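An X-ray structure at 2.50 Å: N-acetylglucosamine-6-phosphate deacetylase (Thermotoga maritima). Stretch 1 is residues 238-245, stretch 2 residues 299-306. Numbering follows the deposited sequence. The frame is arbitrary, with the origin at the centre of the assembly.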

ATOM      1  N   LEU A 238       6.308 -12.198   6.209  1.00 31.55           N
ATOM      2  CA  LEU A 238       5.238 -11.811   7.109  1.00 30.88           C
ATOM      3  C   LEU A 238       5.011 -12.816   8.251  1.00 29.98           C
ATOM      4  O   LEU A 238       4.954 -14.017   8.020  1.00 29.18           O
ATOM      5  CB  LEU A 238       3.926 -11.700   6.337  1.00 29.86           C
ATOM      6  CG  LEU A 238       3.703 -10.933   5.041  1.00 31.47           C
ATOM      7  CD1 LEU A 238       2.192 -11.020   4.735  1.00 29.52           C
ATOM      8  CD2 LEU A 238       4.158  -9.464   5.148  1.00 32.08           C
ATOM      9  N   ILE A 239       4.870 -12.330   9.475  1.00 28.86           N
ATOM     10  CA  ILE A 239       4.594 -13.223  10.598  1.00 29.28           C
ATOM     11  C   ILE A 239       3.074 -13.241  10.788  1.00 30.77           C
ATOM     12  O   ILE A 239       2.525 -12.281  11.315  1.00 31.06           O
ATOM     13  CB  ILE A 239       5.264 -12.719  11.891  1.00 27.72           C
ATOM     14  CG1 ILE A 239       6.783 -12.706  11.720  1.00 27.26           C
ATOM     15  CG2 ILE A 239       4.844 -13.598  13.084  1.00 25.65           C
ATOM     16  CD1 ILE A 239       7.499 -11.836  12.741  1.00 28.54           C
ATOM     17  N   CYS A 240       2.393 -14.312  10.370  1.00 31.38           N
ATOM     18  CA  CYS A 240       0.941 -14.355  10.486  1.00 34.05           C
ATOM     19  C   CYS A 240       0.331 -14.871  11.760  1.00 34.26           C
ATOM     20  O   CYS A 240      -0.442 -15.821  11.737  1.00 33.63           O
ATOM     21  CB  CYS A 240       0.348 -15.128   9.337  1.00 35.73           C
ATOM     22  SG  CYS A 240       0.618 -14.267   7.849  1.00 45.57           S
ATOM     23  N   ASP A 241       0.642 -14.200  12.855  1.00 36.00           N
ATOM     24  CA  ASP A 241       0.158 -14.590  14.156  1.00 39.30           C
ATOM     25  C   ASP A 241      -0.957 -13.697  14.664  1.00 40.11           C
ATOM     26  O   ASP A 241      -1.436 -13.883  15.779  1.00 41.08           O
ATOM     27  CB  ASP A 241       1.305 -14.593  15.166  1.00 39.12           C
ATOM     28  CG  ASP A 241       1.998 -13.256  15.269  1.00 40.90           C
ATOM     29  OD1 ASP A 241       2.988 -13.190  16.027  1.00 43.48           O
ATOM     30  OD2 ASP A 241       1.574 -12.278  14.610  1.00 40.10           O
ATOM     31  N   GLY A 242      -1.358 -12.731  13.851  1.00 41.15           N
ATOM     32  CA  GLY A 242      -2.428 -11.828  14.246  1.00 41.16           C
ATOM     33  C   GLY A 242      -1.978 -10.711  15.165  1.00 42.10           C
ATOM     34  O   GLY A 242      -2.753  -9.796  15.449  1.00 41.77           O
ATOM     35  N   VAL A 243      -0.730 -10.788  15.623  1.00 41.67           N
ATOM     36  CA  VAL A 243      -0.164  -9.779  16.502  1.00 41.59           C
ATOM     37  C   VAL A 243       0.890  -8.902  15.797  1.00 41.44           C
ATOM     38  O   VAL A 243       0.805  -7.674  15.863  1.00 41.03           O
ATOM     39  CB  VAL A 243       0.445 -10.457  17.740  1.00 42.69           C
ATOM     40  CG1 VAL A 243       0.915  -9.413  18.744  1.00 40.73           C
ATOM     41  CG2 VAL A 243      -0.603 -11.390  18.354  1.00 42.42           C
ATOM     42  N   HIS A 244       1.890  -9.519  15.146  1.00 40.60           N
ATOM     43  CA  HIS A 244       2.906  -8.743  14.421  1.00 37.72           C
ATOM     44  C   HIS A 244       2.246  -7.915  13.313  1.00 37.16           C
ATOM     45  O   HIS A 244       2.752  -6.857  12.931  1.00 38.05           O
ATOM     46  CB  HIS A 244       3.980  -9.653  13.845  1.00 37.58           C
ATOM     47  CG  HIS A 244       4.939 -10.164  14.876  1.00 38.23           C
ATOM     48  ND1 HIS A 244       4.593 -11.130  15.798  1.00 36.97           N
ATOM     49  CD2 HIS A 244       6.199  -9.782  15.183  1.00 35.49           C
ATOM     50  CE1 HIS A 244       5.598 -11.316  16.631  1.00 35.01           C
ATOM     51  NE2 HIS A 244       6.584 -10.511  16.281  1.00 37.45           N
ATOM     52  N   LEU A 245       1.124  -8.412  12.801  1.00 35.70           N
ATOM     53  CA  LEU A 245       0.303  -7.705  11.815  1.00 36.27           C
ATOM     54  C   LEU A 245      -1.141  -8.071  12.140  1.00 36.33           C
ATOM     55  O   LEU A 245      -1.426  -9.203  12.565  1.00 35.16           O
ATOM     56  CB  LEU A 245       0.538  -8.166  10.387  1.00 36.24           C
ATOM     57  CG  LEU A 245       1.838  -7.978   9.643  1.00 37.56           C
ATOM     58  CD1 LEU A 245       2.862  -8.951  10.171  1.00 35.36           C
ATOM     59  CD2 LEU A 245       1.556  -8.255   8.151  1.00 37.95           C
ATOM     60  N   THR A 299       7.890  -4.422  23.909  1.00 51.26           N
ATOM     61  CA  THR A 299       8.325  -4.781  22.558  1.00 50.12           C
ATOM     62  C   THR A 299       8.112  -6.254  22.226  1.00 48.80           C
ATOM     63  O   THR A 299       8.473  -7.126  23.019  1.00 47.88           O
ATOM     64  CB  THR A 299       9.827  -4.505  22.363  1.00 50.40           C
ATOM     65  OG1 THR A 299      10.112  -3.153  22.736  1.00 51.92           O
ATOM     66  CG2 THR A 299      10.242  -4.747  20.907  1.00 48.73           C
ATOM     67  N   LEU A 300       7.541  -6.539  21.058  1.00 46.76           N
ATOM     68  CA  LEU A 300       7.364  -7.934  20.672  1.00 46.35           C
ATOM     69  C   LEU A 300       8.758  -8.557  20.608  1.00 45.61           C
ATOM     70  O   LEU A 300       9.706  -7.921  20.136  1.00 45.32           O
ATOM     71  CB  LEU A 300       6.691  -8.050  19.302  1.00 46.07           C
ATOM     72  CG  LEU A 300       5.195  -7.694  19.277  1.00 47.62           C
ATOM     73  CD1 LEU A 300       4.724  -7.641  17.819  1.00 45.82           C
ATOM     74  CD2 LEU A 300       4.386  -8.696  20.112  1.00 42.60           C
ATOM     75  N   ALA A 301       8.881  -9.784  21.108  1.00 43.95           N
ATOM     76  CA  ALA A 301      10.153 -10.494  21.102  1.00 43.61           C
ATOM     77  C   ALA A 301      10.037 -11.835  20.365  1.00 43.77           C
ATOM     78  O   ALA A 301      10.253 -12.884  20.973  1.00 44.93           O
ATOM     79  CB  ALA A 301      10.614 -10.732  22.531  1.00 42.33           C
ATOM     80  N   GLY A 302       9.715 -11.799  19.067  1.00 41.72           N
ATOM     81  CA  GLY A 302       9.563 -13.023  18.295  1.00 38.95           C
ATOM     82  C   GLY A 302       8.110 -13.471  18.360  1.00 38.93           C
ATOM     83  O   GLY A 302       7.229 -12.633  18.528  1.00 38.30           O
ATOM     84  N   SER A 303       7.854 -14.773  18.238  1.00 37.16           N
ATOM     85  CA  SER A 303       6.488 -15.301  18.317  1.00 36.91           C
ATOM     86  C   SER A 303       6.502 -16.735  18.820  1.00 36.69           C
ATOM     87  O   SER A 303       7.560 -17.330  19.034  1.00 37.13           O
ATOM     88  CB  SER A 303       5.812 -15.315  16.935  1.00 37.27           C
ATOM     89  OG  SER A 303       6.164 -16.492  16.206  1.00 36.86           O
ATOM     90  N   THR A 304       5.316 -17.294  18.998  1.00 36.91           N
ATOM     91  CA  THR A 304       5.197 -18.695  19.416  1.00 38.77           C
ATOM     92  C   THR A 304       4.372 -19.399  18.325  1.00 37.48           C
ATOM     93  O   THR A 304       3.811 -20.464  18.521  1.00 38.86           O
ATOM     94  CB  THR A 304       4.517 -18.835  20.806  1.00 37.72           C
ATOM     95  OG1 THR A 304       3.187 -18.303  20.757  1.00 39.03           O
ATOM     96  CG2 THR A 304       5.319 -18.080  21.851  1.00 38.31           C
ATOM     97  N   LEU A 305       4.347 -18.771  17.156  1.00 36.88           N
ATOM     98  CA  LEU A 305       3.617 -19.242  15.995  1.00 34.73           C
ATOM     99  C   LEU A 305       4.221 -20.510  15.383  1.00 34.32           C
ATOM    100  O   LEU A 305       5.396 -20.513  15.040  1.00 33.85           O
ATOM    101  CB  LEU A 305       3.611 -18.115  14.961  1.00 33.53           C
ATOM    102  CG  LEU A 305       2.850 -18.339  13.655  1.00 34.25           C
ATOM    103  CD1 LEU A 305       1.385 -18.544  13.938  1.00 32.98           C
ATOM    104  CD2 LEU A 305       3.059 -17.147  12.756  1.00 32.28           C
ATOM    105  N   PHE A 306       3.437 -21.583  15.266  1.00 33.51           N
ATOM    106  CA  PHE A 306       3.924 -22.813  14.627  1.00 33.36           C
ATOM    107  C   PHE A 306       3.753 -22.591  13.129  1.00 31.89           C
ATOM    108  O   PHE A 306       2.773 -21.983  12.709  1.00 31.76           O
ATOM    109  CB  PHE A 306       3.117 -24.049  15.046  1.00 34.44           C
ATOM    110  CG  PHE A 306       3.445 -24.570  16.422  1.00 38.32           C
ATOM    111  CD1 PHE A 306       4.611 -24.197  17.075  1.00 38.10           C
ATOM    112  CD2 PHE A 306       2.584 -25.473  17.063  1.00 39.97           C
ATOM    113  CE1 PHE A 306       4.918 -24.708  18.336  1.00 39.52           C
ATOM    114  CE2 PHE A 306       2.893 -25.985  18.331  1.00 38.53           C
ATOM    115  CZ  PHE A 306       4.057 -25.601  18.959  1.00 39.50           C
TER

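The contact between residues 238-245 and 299-306 is one of side-chain packing. No hydrogen bond passes between the two stretches, and together they bury 345 Å² of surface. Stretch 1 begins in a strand that starts earlier in the chain and goes on into loop; stretch 2 has no regular helix or strand. The backbones stay well apart: the CA atoms of Asp241 and Leu305 lie 6.1 Å from each other, and those of His244 and Leu300 7.7 Å. Higher numbers in one stretch thus face lower numbers in the other, so the chains run past each other in roughly opposite senses.

Along stretch 2, Thr299 makes no contact, and the packing begins at Leu300. Its CA-to-CB bond points toward stretch 1, and with chi1 at m and chi2 at t its side chain reaches both His244 and Val243. Leu300 CD1 sits 3.7 Å from the centroid of the His244 ring, only 9° off the ring normal, which places the methyl almost squarely over one face. This is a CH-pi contact, in which weakly polarised C-H bonds meet the pi electrons of the imidazole. The closest pair with Val243 is Leu300 CD2 to Val243 CG1 at 3.8 Å, an apolar contact between two methyl groups.

Ala301 points its CB away from stretch 1 and takes no part. Gly302 contributes backbone alone: its carbonyl O lies at the edge of the His244 ring, near the ring plane. The separation from His244 NE2 to Gly302 O is 3.2 Å, but the angle is poor, so distance alone does not make this pair a hydrogen bond. At phi/psi of 91/-152, a CB on residue 302 would be jammed against the carbonyl O of Ala301, a local reason for glycine that is independent of stretch 1.

Ser303 points toward stretch 1, and its CB approaches Asp241 OD1 at 3.6 Å and His244 CE1 at 4.0 Å. These are van der Waals contacts; the hydroxyl, Ser303 OG, accepts from Leu305 N at 3.1 Å and 158°, and is also bonded elsewhere in the structure. The Asp241 carboxylate is committed to its own loop. Its OD1 accepts from His244 ND1 at 2.6 Å and 143°, while OD2 accepts from Val243 N at 2.9 Å and 149° and from His244 N at 2.8 Å and 157°. These bonds tie the imidazole and the amides of Val243 and His244 to one carboxylate, supporting the ring that Leu300 covers.

Thr304 is directed sideways and makes no contact. Leu305 points toward stretch 1, and its rotamer (chi1 t, chi2 p) brings CD2 against residues 239 to 241: 4.0 Å from Ile239 CG2, 3.7 Å from Cys240 C and 3.9 Å from Asp241 CB. One methyl therefore packs against both side chain and backbone. Within that segment Asp241 N makes a weak backbone hydrogen bond to Ile239 O at 3.1 Å. Phe306, at the N-cap position right before a helix, lies beyond the contact.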